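Long-range contacts in alpha-L-rhamnosidase (Klebsiella oxytoca, PDB 4XHC), which releases terminal alpha-L-rhamnose from rhamnosides by hydrolysis, as a two-domain glycoside hydrolase of family GH78: residues Ala114-Asp119 against Ser184-Leu189; Ser101-Tyr106 against Val196-Ser201; Glu130-Val135 against Phe173-Val178; Val135-Ser140 against Ser520-Ser525. All coordinates share one frame; numbering follows the deposited sequence.

In the fold
Along the chain, residues 101-106, 114-119 and 130-140 come first and find their partners later. The first loop to close is that of interaction 3, when 173-178 returns to 130-135; interaction 1 then closes around it as 184-189 meets 114-119, and interaction 2 encloses both with 196-201 against 101-106. These three nested contacts lie in the N-terminal beta domain, 1 and 2 sharing strand 187-200 with centres about 33 Å apart. Tyr103 and Phe173 join the backbones of interactions 2 and 3. Interaction 4 crosses all three: 135-140, sharing Val135 with interaction 3, waits for 520-525 of the six-hairpin domain and so ties the two domains together.

Interaction 1: Ala114-Asp119 against Ser184-Leu189; sequences AGSPPD and SRKFRL
Ala114 and Arg188 form an antiparallel hydrogen-bonded pair: Ala114 N reaches Arg188 O at 2.9 Å, and Arg188 N returns a straighter bond to Ala114 O, also 2.9 Å. A third backbone bond, from Ser116 N to Lys186 O at 3.1 Å, carries the ladder past Gly115, which sits opposite Phe187 as a non-hydrogen-bonded pair. Strands 106-115 and 187-200 are neighbours in a four-stranded antiparallel sheet, and here is the end of their pairing: one chain has just come through a type I turn, Ser184 to Phe187, while the other leaves the sheet through two prolines.

Among the polar side chains, Ser184 OG donates to Asp119 OD1, which accepts on its syn lone pair; the modelled 2.5 Å is short and doubtful. Asp119 tucks CG between its own N and carbonyl carbon (chi1 65°), and the carboxylate faces the turn. Asp119 OD2 lies against the Lys186 aliphatic chain, 3.5 Å from Lys186 CD, the two side chains meeting at about a right angle. Lys186 NZ makes a salt bridge to Asp298 of the second subunit, which also bonds Ser116 OG, so this edge is part of the dimer contact.

Apolar contact centres on Phe187: Pro118 CB stands 3.8 Å from its ring centroid, almost on the normal, a CH-pi contact, while Asp119 OD1 lies in the ring plane at its edge. On the sheet face of Ala114, the Arg188 guanidinium swings back with one face over Ala114 O, its NH2 3.5 Å from Gly115 CA; its NE is paired with Glu88.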
loop_
_atom_site.group_PDB
_atom_site.type_symbol
_atom_site.label_atom_id
_atom_site.label_comp_id
_atom_site.label_asym_id
_atom_site.label_seq_id
_atom_site.Cartn_x
_atom_site.Cartn_y
_atom_site.Cartn_z
ATOM N N ALA A 114 18.872 -9.671 -7.466
ATOM C CA ALA A 114 19.779 -10.512 -8.281
ATOM C C ALA A 114 20.009 -9.859 -9.658
ATOM O O ALA A 114 19.095 -9.244 -10.220
ATOM C CB ALA A 114 19.210 -11.918 -8.446
ATOM N N GLY A 115 21.217 -9.999 -10.192
ATOM C CA GLY A 115 21.550 -9.468 -11.515
ATOM C C GLY A 115 22.407 -8.224 -11.393
ATOM O O GLY A 115 23.411 -8.236 -10.710
ATOM N N SER A 116 22.020 -7.142 -12.055
ATOM C CA SER A 116 22.723 -5.858 -11.905
ATOM C C SER A 116 22.368 -5.197 -10.555
ATOM O O SER A 116 21.485 -5.687 -9.818
ATOM C CB SER A 116 22.387 -4.910 -13.077
ATOM O OG SER A 116 23.006 -5.328 -14.286
ATOM N N PRO A 117 23.062 -4.089 -10.217
ATOM C CA PRO A 117 22.649 -3.334 -9.035
ATOM C C PRO A 117 21.249 -2.780 -9.248
ATOM O O PRO A 117 21.000 -2.192 -10.299
ATOM C CB PRO A 117 23.670 -2.192 -8.964
ATOM C CG PRO A 117 24.846 -2.658 -9.765
ATOM C CD PRO A 117 24.289 -3.541 -10.833
ATOM N N PRO A 118 20.346 -2.957 -8.267
ATOM C CA PRO A 118 18.937 -2.568 -8.458
ATOM C C PRO A 118 18.727 -1.061 -8.709
ATOM O O PRO A 118 19.081 -0.231 -7.869
ATOM C CB PRO A 118 18.251 -3.029 -7.161
ATOM C CG PRO A 118 19.345 -3.149 -6.157
ATOM C CD PRO A 118 20.621 -3.438 -6.904
ATOM N N ASP A 119 18.126 -0.729 -9.852
ATOM C CA ASP A 119 18.019 0.662 -10.312
ATOM C C ASP A 119 16.594 1.219 -10.309
ATOM O O ASP A 119 16.323 2.218 -10.965
ATOM C CB ASP A 119 18.641 0.816 -11.717
ATOM C CG ASP A 119 17.895 0.028 -12.786
ATOM O OD1 ASP A 119 17.022 -0.784 -12.416
ATOM O OD2 ASP A 119 18.192 0.213 -13.987
ATOM N N SER A 184 12.728 -3.369 -12.973
ATOM C CA SER A 184 13.260 -3.085 -14.306
ATOM C C SER A 184 13.828 -4.358 -14.917
ATOM O O SER A 184 13.929 -5.380 -14.242
ATOM C CB SER A 184 14.321 -1.992 -14.248
ATOM O OG SER A 184 15.412 -2.421 -13.468
ATOM N N ARG A 185 14.214 -4.288 -16.187
ATOM C CA ARG A 185 14.817 -5.433 -16.880
ATOM C C ARG A 185 16.227 -5.754 -16.390
ATOM O O ARG A 185 16.689 -6.878 -16.532
ATOM C CB ARG A 185 14.812 -5.199 -18.392
ATOM C CG ARG A 185 13.442 -5.448 -19.017
ATOM C CD ARG A 185 13.352 -4.763 -20.373
ATOM N NE ARG A 185 11.985 -4.346 -20.705
ATOM C CZ ARG A 185 11.613 -3.781 -21.858
ATOM N NH1 ARG A 185 12.485 -3.582 -22.860
ATOM N NH2 ARG A 185 10.340 -3.427 -22.020
ATOM N N LYS A 186 16.890 -4.776 -15.780
ATOM C CA LYS A 186 18.259 -4.951 -15.276
ATOM C C LYS A 186 18.412 -5.847 -14.026
ATOM O O LYS A 186 19.531 -6.241 -13.701
ATOM C CB LYS A 186 18.882 -3.580 -14.967
ATOM C CG LYS A 186 19.085 -2.685 -16.181
ATOM C CD LYS A 186 20.298 -1.780 -16.015
ATOM C CE LYS A 186 21.587 -2.538 -16.290
ATOM N NZ LYS A 186 22.792 -1.725 -15.970
ATOM N N PHE A 187 17.326 -6.134 -13.301
ATOM C CA PHE A 187 17.430 -6.967 -12.093
ATOM C C PHE A 187 16.172 -7.768 -11.777
ATOM O O PHE A 187 15.083 -7.480 -12.280
ATOM C CB PHE A 187 17.870 -6.132 -10.870
ATOM C CG PHE A 187 16.761 -5.335 -10.224
ATOM C CD1 PHE A 187 16.464 -4.041 -10.659
ATOM C CD2 PHE A 187 16.035 -5.864 -9.155
ATOM C CE1 PHE A 187 15.449 -3.299 -10.059
ATOM C CE2 PHE A 187 15.016 -5.131 -8.558
ATOM C CZ PHE A 187 14.721 -3.844 -9.010
ATOM N N ARG A 188 16.361 -8.779 -10.930
ATOM C CA ARG A 188 15.300 -9.688 -10.521
ATOM C C ARG A 188 15.201 -9.745 -9.005
ATOM O O ARG A 188 16.155 -9.434 -8.298
ATOM C CB ARG A 188 15.569 -11.082 -11.076
ATOM C CG ARG A 188 15.464 -11.154 -12.589
ATOM C CD ARG A 188 16.090 -12.421 -13.140
ATOM N NE ARG A 188 17.498 -12.558 -12.758
ATOM C CZ ARG A 188 18.520 -11.886 -13.302
ATOM N NH1 ARG A 188 18.321 -10.993 -14.267
ATOM N NH2 ARG A 188 19.756 -12.101 -12.871
ATOM N N LEU A 189 14.041 -10.158 -8.521
ATOM C CA LEU A 189 13.763 -10.214 -7.100
ATOM C C LEU A 189 13.787 -11.664 -6.608
ATOM O O LEU A 189 13.381 -12.579 -7.321
ATOM C CB LEU A 189 12.403 -9.580 -6.829
ATOM C CG LEU A 189 12.156 -9.215 -5.371
ATOM C CD1 LEU A 189 13.070 -8.085 -4.921
ATOM C CD2 LEU A 189 10.703 -8.841 -5.167
#

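Interaction 2: Ser101-Tyr106 against Val196-Ser201; sequences SHYVGY and VNAVTS
The Tyr103 ring takes Val196 CG1 over one face, 4.0 Å from Tyr103 CG and displaced toward the rim. Ala198 CB comes in obliquely at Tyr103 CD1, and the ring of His55, on the neighbouring strand 51-55, also meets Tyr103. For Tyr106 the approach is different: Val199 CG1 lies at the ring edge, 4.1 Å from Tyr106 CE1. That methyl is anti to the carbonyl carbon of Val199 (chi1 -68°), while the other branch, CG2, turns to Val104 O.

Between the two tyrosines the chain bends at Gly105, whose backbone angles call for glycine and which lies too close to Asn197 O for any side chain. This corner takes it from strand 102-104, which pairs with 171-173, into strand 106-115, the neighbour of 187-200 in the four-stranded antiparallel sheet. Strand 102-104 therefore crosses 196-200 at 78° instead of running beside it.

Three backbone bonds stitch the corner. Asn197 N gives a nearly straight bond of 2.8 Å to Tyr106 O, in the carbonyl plane, whereas Tyr106 N meets Asn197 O at 3.0 Å from above the plane. Before the glycine, Val104 O accepts from Val199 N at 2.9 Å, and Ala198 CA adds a CA-H...O contact to the same oxygen.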
loop_
_atom_site.group_PDB
_atom_site.type_symbol
_atom_site.label_atom_id
_atom_site.label_comp_id
_atom_site.label_asym_id
_atom_site.label_seq_id
_atom_site.Cartn_x
_atom_site.Cartn_y
_atom_site.Cartn_z
ATOM N N SER A 101 -2.376 -24.445 7.127
ATOM C CA SER A 101 -3.535 -24.346 8.017
ATOM C C SER A 101 -4.095 -22.911 7.962
ATOM O O SER A 101 -3.686 -22.099 7.126
ATOM C CB SER A 101 -3.151 -24.733 9.451
ATOM O OG SER A 101 -4.301 -25.043 10.229
ATOM N N HIS A 102 -5.033 -22.611 8.851
ATOM C CA HIS A 102 -5.663 -21.302 8.917
ATOM C C HIS A 102 -4.971 -20.489 10.004
ATOM O O HIS A 102 -4.931 -20.914 11.155
ATOM C CB HIS A 102 -7.136 -21.487 9.258
ATOM C CG HIS A 102 -7.924 -20.219 9.248
ATOM N ND1 HIS A 102 -8.604 -19.787 8.132
ATOM C CD2 HIS A 102 -8.156 -19.300 10.214
ATOM C CE1 HIS A 102 -9.213 -18.649 8.409
ATOM N NE2 HIS A 102 -8.956 -18.330 9.666
ATOM N N TYR A 103 -4.425 -19.329 9.647
ATOM C CA TYR A 103 -3.682 -18.512 10.603
ATOM C C TYR A 103 -4.233 -17.087 10.707
ATOM O O TYR A 103 -4.796 -16.545 9.758
ATOM C CB TYR A 103 -2.199 -18.464 10.228
ATOM C CG TYR A 103 -1.490 -19.796 10.321
ATOM C CD1 TYR A 103 -1.034 -20.286 11.540
ATOM C CD2 TYR A 103 -1.256 -20.560 9.186
ATOM C CE1 TYR A 103 -0.371 -21.502 11.619
ATOM C CE2 TYR A 103 -0.596 -21.776 9.256
ATOM C CZ TYR A 103 -0.155 -22.245 10.472
ATOM O OH TYR A 103 0.499 -23.457 10.526
ATOM N N VAL A 104 -4.061 -16.504 11.887
ATOM C CA VAL A 104 -4.393 -15.118 12.141
ATOM C C VAL A 104 -3.129 -14.474 12.639
ATOM O O VAL A 104 -2.597 -14.901 13.659
ATOM C CB VAL A 104 -5.433 -14.995 13.257
ATOM C CG1 VAL A 104 -5.797 -13.536 13.481
ATOM C CG2 VAL A 104 -6.652 -15.836 12.928
ATOM N N GLY A 105 -2.639 -13.452 11.954
ATOM C CA GLY A 105 -1.406 -12.836 12.403
ATOM C C GLY A 105 -0.712 -11.905 11.435
ATOM O O GLY A 105 -1.327 -11.334 10.542
ATOM N N TYR A 106 0.595 -11.769 11.623
ATOM C CA TYR A 106 1.368 -10.752 10.945
ATOM C C TYR A 106 2.396 -11.396 10.033
ATOM O O TYR A 106 3.074 -12.339 10.437
ATOM C CB TYR A 106 2.017 -9.860 12.000
ATOM C CG TYR A 106 0.978 -9.205 12.889
ATOM C CD1 TYR A 106 0.547 -9.817 14.073
ATOM C CD2 TYR A 106 0.385 -7.993 12.522
ATOM C CE1 TYR A 106 -0.425 -9.231 14.875
ATOM C CE2 TYR A 106 -0.580 -7.395 13.325
ATOM C CZ TYR A 106 -0.981 -8.016 14.496
ATOM O OH TYR A 106 -1.940 -7.418 15.272
ATOM N N VAL A 196 4.624 -16.421 8.996
ATOM C CA VAL A 196 3.514 -15.731 9.661
ATOM C C VAL A 196 3.685 -15.824 11.172
ATOM O O VAL A 196 3.989 -16.892 11.701
ATOM C CB VAL A 196 2.130 -16.275 9.226
ATOM C CG1 VAL A 196 1.916 -17.718 9.651
ATOM C CG2 VAL A 196 1.022 -15.400 9.778
ATOM N N ASN A 197 3.538 -14.686 11.845
ATOM C CA ASN A 197 3.540 -14.620 13.306
ATOM C C ASN A 197 2.099 -14.688 13.813
ATOM O O ASN A 197 1.386 -13.688 13.796
ATOM C CB ASN A 197 4.209 -13.323 13.789
ATOM C CG ASN A 197 5.718 -13.343 13.657
ATOM O OD1 ASN A 197 6.281 -12.832 12.691
ATOM N ND2 ASN A 197 6.384 -13.927 14.642
ATOM N N ALA A 198 1.669 -15.870 14.248
ATOM C CA ALA A 198 0.261 -16.108 14.599
ATOM C C ALA A 198 -0.057 -15.700 16.036
ATOM O O ALA A 198 0.755 -15.890 16.944
ATOM C CB ALA A 198 -0.094 -17.569 14.388
ATOM N N VAL A 199 -1.250 -15.153 16.235
ATOM C CA VAL A 199 -1.659 -14.652 17.541
ATOM C C VAL A 199 -2.977 -15.252 17.996
ATOM O O VAL A 199 -3.827 -15.603 17.180
ATOM C CB VAL A 199 -1.784 -13.102 17.570
ATOM C CG1 VAL A 199 -0.415 -12.454 17.431
ATOM C CG2 VAL A 199 -2.750 -12.587 16.498
ATOM N N THR A 200 -3.133 -15.308 19.317
ATOM C CA THR A 200 -4.339 -15.787 19.986
ATOM C C THR A 200 -4.181 -15.516 21.481
ATOM O O THR A 200 -3.061 -15.379 21.975
ATOM C CB THR A 200 -4.567 -17.305 19.756
ATOM O OG1 THR A 200 -5.783 -17.725 20.390
ATOM C CG2 THR A 200 -3.400 -18.133 20.307
ATOM N N SER A 201 -5.303 -15.434 22.193
ATOM C CA SER A 201 -5.293 -15.379 23.648
ATOM C C SER A 201 -5.564 -16.757 24.224
ATOM O O SER A 201 -5.559 -16.923 25.435
ATOM C CB SER A 201 -6.338 -14.399 24.165
ATOM O OG SER A 201 -7.635 -14.801 23.771
#

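Interaction 3: Glu130-Val135 against Phe173-Val178; sequences ETLSEV and FRYLKV
Tyr175 packs against the loop of Leu132 and Val135. At the root of its side chain, Tyr175 CB sits 4.2 Å from Val135 CG2. A chi1 of -58°, CG anti to the carbonyl carbon, directs the ring at the Thr131-Leu132 peptide. Two of its carbons run close to the backbone: Tyr175 CD2 is 3.7 Å from Thr131 C, and Tyr175 CE2 is 3.5 Å from Leu132 N. Leu132 lies over one face, its CD1 making a CH-pi contact 4.2 Å from the Tyr175 ring centroid. Arg174 CG takes the opposite face, so the ring lies between leucine and arginine. At the tip, Tyr175 OH rests 3.4 Å above the plane of the Arg174 guanidinium, toward its rim.

Arg174 and Tyr175 both face Gly129 of strand 122-129, a classic beta bulge, consistent with the arginine chain lying along the ring. Farther along the strand, Lys177 stretches out past Val135, with Lys177 CB 4.1 Å from Val135 CB and Lys177 CD 3.5 Å from Val135 O. Within the loop, Glu134 folds back so that its OE2 accepts from Thr131 N at 3.0 Å.

No hydrogen bond crosses between the two segments, so they are held to each other by van der Waals packing, partly against peptide atoms. The charged groups find partners outside: Arg174 pairs with Asp98 and Asp502, while Glu130 OE1 accepts from Tyr526 N and, with Glu134 OE1, pairs with Lys240. Lys240 would probably favour the ionised form of both glutamates. Because Lys240, Asp502 and Tyr526 belong to the glycosidase domain, these bonds also join it to the beta domain.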
loop_
_atom_site.group_PDB
_atom_site.type_symbol
_atom_site.label_atom_id
_atom_site.label_comp_id
_atom_site.label_asym_id
_atom_site.label_seq_id
_atom_site.Cartn_x
_atom_site.Cartn_y
_atom_site.Cartn_z
ATOM N N GLU A 130 -8.605 -16.978 2.939
ATOM C CA GLU A 130 -8.912 -18.114 3.788
ATOM C C GLU A 130 -9.160 -19.359 2.934
ATOM O O GLU A 130 -8.843 -20.474 3.352
ATOM C CB GLU A 130 -10.140 -17.830 4.658
ATOM C CG GLU A 130 -10.017 -16.656 5.622
ATOM C CD GLU A 130 -11.301 -16.436 6.411
ATOM O OE1 GLU A 130 -12.321 -16.066 5.787
ATOM O OE2 GLU A 130 -11.316 -16.628 7.644
ATOM N N THR A 131 -9.755 -19.169 1.755
ATOM C CA THR A 131 -9.890 -20.244 0.761
ATOM C C THR A 131 -9.025 -19.959 -0.461
ATOM O O THR A 131 -8.594 -18.830 -0.678
ATOM C CB THR A 131 -11.339 -20.409 0.275
ATOM O OG1 THR A 131 -11.795 -19.199 -0.365
ATOM C CG2 THR A 131 -12.236 -20.734 1.432
ATOM N N LEU A 132 -8.784 -20.981 -1.271
ATOM C CA LEU A 132 -8.026 -20.791 -2.493
ATOM C C LEU A 132 -8.742 -19.819 -3.425
ATOM O O LEU A 132 -8.101 -18.997 -4.074
ATOM C CB LEU A 132 -7.795 -22.122 -3.199
ATOM C CG LEU A 132 -6.905 -22.088 -4.448
ATOM C CD1 LEU A 132 -5.535 -21.503 -4.135
ATOM C CD2 LEU A 132 -6.782 -23.484 -5.046
ATOM N N SER A 133 -10.065 -19.887 -3.476
ATOM C CA SER A 133 -10.822 -19.029 -4.387
ATOM C C SER A 133 -10.557 -17.526 -4.158
ATOM O O SER A 133 -10.644 -16.737 -5.093
ATOM C CB SER A 133 -12.335 -19.356 -4.341
ATOM O OG SER A 133 -12.944 -19.021 -3.096
ATOM N N GLU A 134 -10.215 -17.134 -2.933
ATOM C CA GLU A 134 -9.992 -15.718 -2.622
ATOM C C GLU A 134 -8.722 -15.123 -3.228
ATOM O O GLU A 134 -8.602 -13.900 -3.329
ATOM C CB GLU A 134 -9.995 -15.502 -1.113
ATOM C CG GLU A 134 -11.345 -15.775 -0.468
ATOM C CD GLU A 134 -11.285 -15.798 1.045
ATOM O OE1 GLU A 134 -10.911 -14.757 1.655
ATOM O OE2 GLU A 134 -11.616 -16.870 1.606
ATOM N N VAL A 135 -7.780 -15.968 -3.632
ATOM C CA VAL A 135 -6.594 -15.487 -4.334
ATOM C C VAL A 135 -6.622 -15.788 -5.846
ATOM O O VAL A 135 -5.637 -15.553 -6.547
ATOM C CB VAL A 135 -5.293 -16.022 -3.676
ATOM C CG1 VAL A 135 -5.227 -15.599 -2.210
ATOM C CG2 VAL A 135 -5.168 -17.541 -3.797
ATOM N N PHE A 173 -5.675 -15.837 7.096
ATOM C CA PHE A 173 -5.494 -16.500 5.814
ATOM C C PHE A 173 -4.906 -17.896 5.903
ATOM O O PHE A 173 -4.309 -18.278 6.900
ATOM C CB PHE A 173 -4.581 -15.649 4.919
ATOM C CG PHE A 173 -3.184 -15.486 5.456
ATOM C CD1 PHE A 173 -2.912 -14.551 6.445
ATOM C CD2 PHE A 173 -2.145 -16.268 4.980
ATOM C CE1 PHE A 173 -1.630 -14.399 6.953
ATOM C CE2 PHE A 173 -0.865 -16.118 5.480
ATOM C CZ PHE A 173 -0.606 -15.182 6.466
ATOM N N ARG A 174 -5.090 -18.642 4.822
ATOM C CA ARG A 174 -4.294 -19.823 4.551
ATOM C C ARG A 174 -3.377 -19.645 3.320
ATOM O O ARG A 174 -2.227 -20.096 3.333
ATOM C CB ARG A 174 -5.190 -21.032 4.355
ATOM C CG ARG A 174 -4.380 -22.229 3.916
ATOM C CD ARG A 174 -5.097 -23.543 4.061
ATOM N NE ARG A 174 -4.329 -24.565 3.366
ATOM C CZ ARG A 174 -4.628 -25.853 3.358
ATOM N NH1 ARG A 174 -5.677 -26.307 4.029
ATOM N NH2 ARG A 174 -3.861 -26.686 2.683
ATOM N N TYR A 175 -3.893 -19.021 2.257
ATOM C CA TYR A 175 -3.122 -18.821 1.028
ATOM C C TYR A 175 -2.681 -17.374 0.899
ATOM O O TYR A 175 -3.389 -16.456 1.335
ATOM C CB TYR A 175 -3.923 -19.244 -0.210
ATOM C CG TYR A 175 -4.363 -20.677 -0.145
ATOM C CD1 TYR A 175 -3.530 -21.711 -0.562
ATOM C CD2 TYR A 175 -5.612 -21.007 0.369
ATOM C CE1 TYR A 175 -3.938 -23.035 -0.482
ATOM C CE2 TYR A 175 -6.028 -22.325 0.460
ATOM C CZ TYR A 175 -5.192 -23.329 0.031
ATOM O OH TYR A 175 -5.633 -24.619 0.135
ATOM N N LEU A 176 -1.505 -17.196 0.299
ATOM C CA LEU A 176 -0.929 -15.889 0.037
ATOM C C LEU A 176 -0.429 -15.838 -1.406
ATOM O O LEU A 176 0.449 -16.594 -1.788
ATOM C CB LEU A 176 0.236 -15.625 0.991
ATOM C CG LEU A 176 1.156 -14.459 0.611
ATOM C CD1 LEU A 176 0.375 -13.153 0.579
ATOM C CD2 LEU A 176 2.327 -14.352 1.569
ATOM N N LYS A 177 -0.981 -14.928 -2.198
ATOM C CA LYS A 177 -0.495 -14.706 -3.547
ATOM C C LYS A 177 0.492 -13.570 -3.524
ATOM O O LYS A 177 0.221 -12.535 -2.930
ATOM C CB LYS A 177 -1.639 -14.344 -4.477
ATOM C CG LYS A 177 -1.219 -14.101 -5.917
ATOM C CD LYS A 177 -2.433 -14.095 -6.830
ATOM C CE LYS A 177 -2.064 -13.610 -8.214
ATOM N NZ LYS A 177 -3.280 -13.501 -9.054
ATOM N N VAL A 178 1.628 -13.770 -4.180
ATOM C CA VAL A 178 2.684 -12.768 -4.269
ATOM C C VAL A 178 2.989 -12.509 -5.739
ATOM O O VAL A 178 3.394 -13.411 -6.467
ATOM C CB VAL A 178 3.971 -13.252 -3.580
ATOM C CG1 VAL A 178 5.055 -12.185 -3.654
ATOM C CG2 VAL A 178 3.683 -13.624 -2.140
#

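Interaction 4: Val135-Ser140 against Ser520-Ser525; sequences VCEPFS and SKLINS
Leu522 reaches into the loop 135-140 with its two methyls apart: CD2 touches Glu137 CB, and CD1 lies 4.2 Å from Phe139 CD1. This is the close-fitting side, where a buried leucine is packed between the base of the Glu137 side chain and the Phe139 ring, which it meets obliquely. Leu522 CG stands anti to the carbonyl carbon (chi1 -64°), which sends the fork toward the loop.

The leucine is presented by a type I turn from Ser520 to Ile523. Ser520 OG accepts from Leu522 N at 3.2 Å, an ST turn, and Ser520 O accepts from Ile523 N, also at 3.2 Å. The turn belongs to the six-hairpin glycosidase domain and the facing loop to the N-terminal beta domain, so the contact spans the domain boundary. At the end of the turn Ile523 O accepts from Arg241, and two residues on Ser525 N bonds Glu506; both partners line the rhamnose pocket.

Toward the surface the fit is looser. Lys521 NZ and Glu137 OE2 form a long salt bridge of 3.4 Å, weak as a hydrogen bond, their side chains crossing at about a right angle after a bend at chi2 in each. Glu137 OE2 has a second weak partner in Trp73 NE1.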
loop_
_atom_site.group_PDB
_atom_site.type_symbol
_atom_site.label_atom_id
_atom_site.label_comp_id
_atom_site.label_asym_id
_atom_site.label_seq_id
_atom_site.Cartn_x
_atom_site.Cartn_y
_atom_site.Cartn_z
ATOM N N VAL A 135 -7.780 -15.968 -3.632
ATOM C CA VAL A 135 -6.594 -15.487 -4.334
ATOM C C VAL A 135 -6.622 -15.788 -5.846
ATOM O O VAL A 135 -5.637 -15.553 -6.547
ATOM C CB VAL A 135 -5.293 -16.022 -3.676
ATOM C CG1 VAL A 135 -5.227 -15.599 -2.210
ATOM C CG2 VAL A 135 -5.168 -17.541 -3.797
ATOM N N CYS A 136 -7.749 -16.300 -6.336
ATOM C CA CYS A 136 -7.938 -16.588 -7.765
ATOM C C CYS A 136 -9.017 -15.748 -8.428
ATOM O O CYS A 136 -8.923 -15.449 -9.605
ATOM C CB CYS A 136 -8.292 -18.051 -7.963
ATOM S SG CYS A 136 -7.064 -19.131 -7.222
ATOM N N GLU A 137 -10.056 -15.387 -7.685
ATOM C CA GLU A 137 -11.104 -14.520 -8.209
ATOM C C GLU A 137 -10.693 -13.073 -7.934
ATOM O O GLU A 137 -10.215 -12.757 -6.839
ATOM C CB GLU A 137 -12.451 -14.816 -7.546
ATOM C CG GLU A 137 -12.814 -16.294 -7.414
ATOM C CD GLU A 137 -13.665 -16.835 -8.539
ATOM O OE1 GLU A 137 -13.613 -16.300 -9.667
ATOM O OE2 GLU A 137 -14.391 -17.820 -8.282
ATOM N N PRO A 138 -10.865 -12.188 -8.931
ATOM C CA PRO A 138 -10.431 -10.805 -8.730
ATOM C C PRO A 138 -11.373 -10.039 -7.791
ATOM O O PRO A 138 -12.601 -10.136 -7.924
ATOM C CB PRO A 138 -10.453 -10.230 -10.151
ATOM C CG PRO A 138 -11.522 -11.007 -10.842
ATOM C CD PRO A 138 -11.502 -12.386 -10.249
ATOM N N PHE A 139 -10.789 -9.289 -6.855
ATOM C CA PHE A 139 -11.561 -8.466 -5.913
ATOM C C PHE A 139 -12.348 -7.359 -6.607
ATOM O O PHE A 139 -13.380 -6.933 -6.116
ATOM C CB PHE A 139 -10.653 -7.838 -4.853
ATOM C CG PHE A 139 -10.048 -8.823 -3.867
ATOM C CD1 PHE A 139 -10.498 -10.136 -3.768
ATOM C CD2 PHE A 139 -9.040 -8.415 -3.010
ATOM C CE1 PHE A 139 -9.934 -11.018 -2.860
ATOM C CE2 PHE A 139 -8.482 -9.296 -2.097
ATOM C CZ PHE A 139 -8.926 -10.601 -2.024
ATOM N N SER A 140 -11.870 -6.900 -7.758
ATOM C CA SER A 140 -12.584 -5.881 -8.525
ATOM C C SER A 140 -14.003 -6.304 -8.965
ATOM O O SER A 140 -14.784 -5.456 -9.380
ATOM C CB SER A 140 -11.752 -5.459 -9.743
ATOM O OG SER A 140 -11.586 -6.539 -10.651
ATOM N N SER A 520 -21.356 -11.920 -2.068
ATOM C CA SER A 520 -20.182 -12.587 -2.621
ATOM C C SER A 520 -19.586 -13.531 -1.611
ATOM O O SER A 520 -19.408 -13.177 -0.459
ATOM C CB SER A 520 -19.123 -11.565 -3.002
ATOM O OG SER A 520 -17.927 -12.183 -3.440
ATOM N N LYS A 521 -19.263 -14.741 -2.042
ATOM C CA LYS A 521 -18.719 -15.743 -1.129
ATOM C C LYS A 521 -17.309 -15.336 -0.692
ATOM O O LYS A 521 -16.801 -15.860 0.288
ATOM C CB LYS A 521 -18.742 -17.137 -1.783
ATOM C CG LYS A 521 -17.539 -17.407 -2.669
ATOM C CD LYS A 521 -17.802 -18.268 -3.899
ATOM C CE LYS A 521 -16.688 -17.986 -4.907
ATOM N NZ LYS A 521 -16.704 -18.871 -6.095
ATOM N N LEU A 522 -16.691 -14.396 -1.421
ATOM C CA LEU A 522 -15.372 -13.851 -1.072
ATOM C C LEU A 522 -15.347 -13.128 0.260
ATOM O O LEU A 522 -14.322 -13.096 0.922
ATOM C CB LEU A 522 -14.902 -12.828 -2.099
ATOM C CG LEU A 522 -14.640 -13.250 -3.537
ATOM C CD1 LEU A 522 -14.172 -12.033 -4.327
ATOM C CD2 LEU A 522 -13.637 -14.383 -3.591
ATOM N N ILE A 523 -16.456 -12.506 0.631
ATOM C CA ILE A 523 -16.496 -11.696 1.831
ATOM C C ILE A 523 -17.180 -12.411 2.992
ATOM O O ILE A 523 -17.263 -11.875 4.084
ATOM C CB ILE A 523 -17.131 -10.321 1.534
ATOM C CG1 ILE A 523 -16.547 -9.260 2.459
ATOM C CG2 ILE A 523 -18.643 -10.362 1.636
ATOM C CD1 ILE A 523 -16.683 -7.859 1.915
ATOM N N ASN A 524 -17.653 -13.634 2.774
ATOM C CA ASN A 524 -18.051 -14.475 3.898
ATOM C C ASN A 524 -16.810 -14.780 4.732
ATOM O O ASN A 524 -15.683 -14.749 4.228
ATOM C CB ASN A 524 -18.686 -15.802 3.438
ATOM C CG ASN A 524 -20.028 -15.620 2.744
ATOM O OD1 ASN A 524 -20.599 -14.526 2.729
ATOM N ND2 ASN A 524 -20.542 -16.701 2.164
ATOM N N SER A 525 -17.030 -15.083 6.005
ATOM C CA SER A 525 -15.959 -15.526 6.901
ATOM C C SER A 525 -15.880 -17.046 6.893
ATOM O O SER A 525 -16.906 -17.723 6.898
ATOM C CB SER A 525 -16.212 -15.001 8.309
ATOM O OG SER A 525 -15.387 -15.662 9.244
#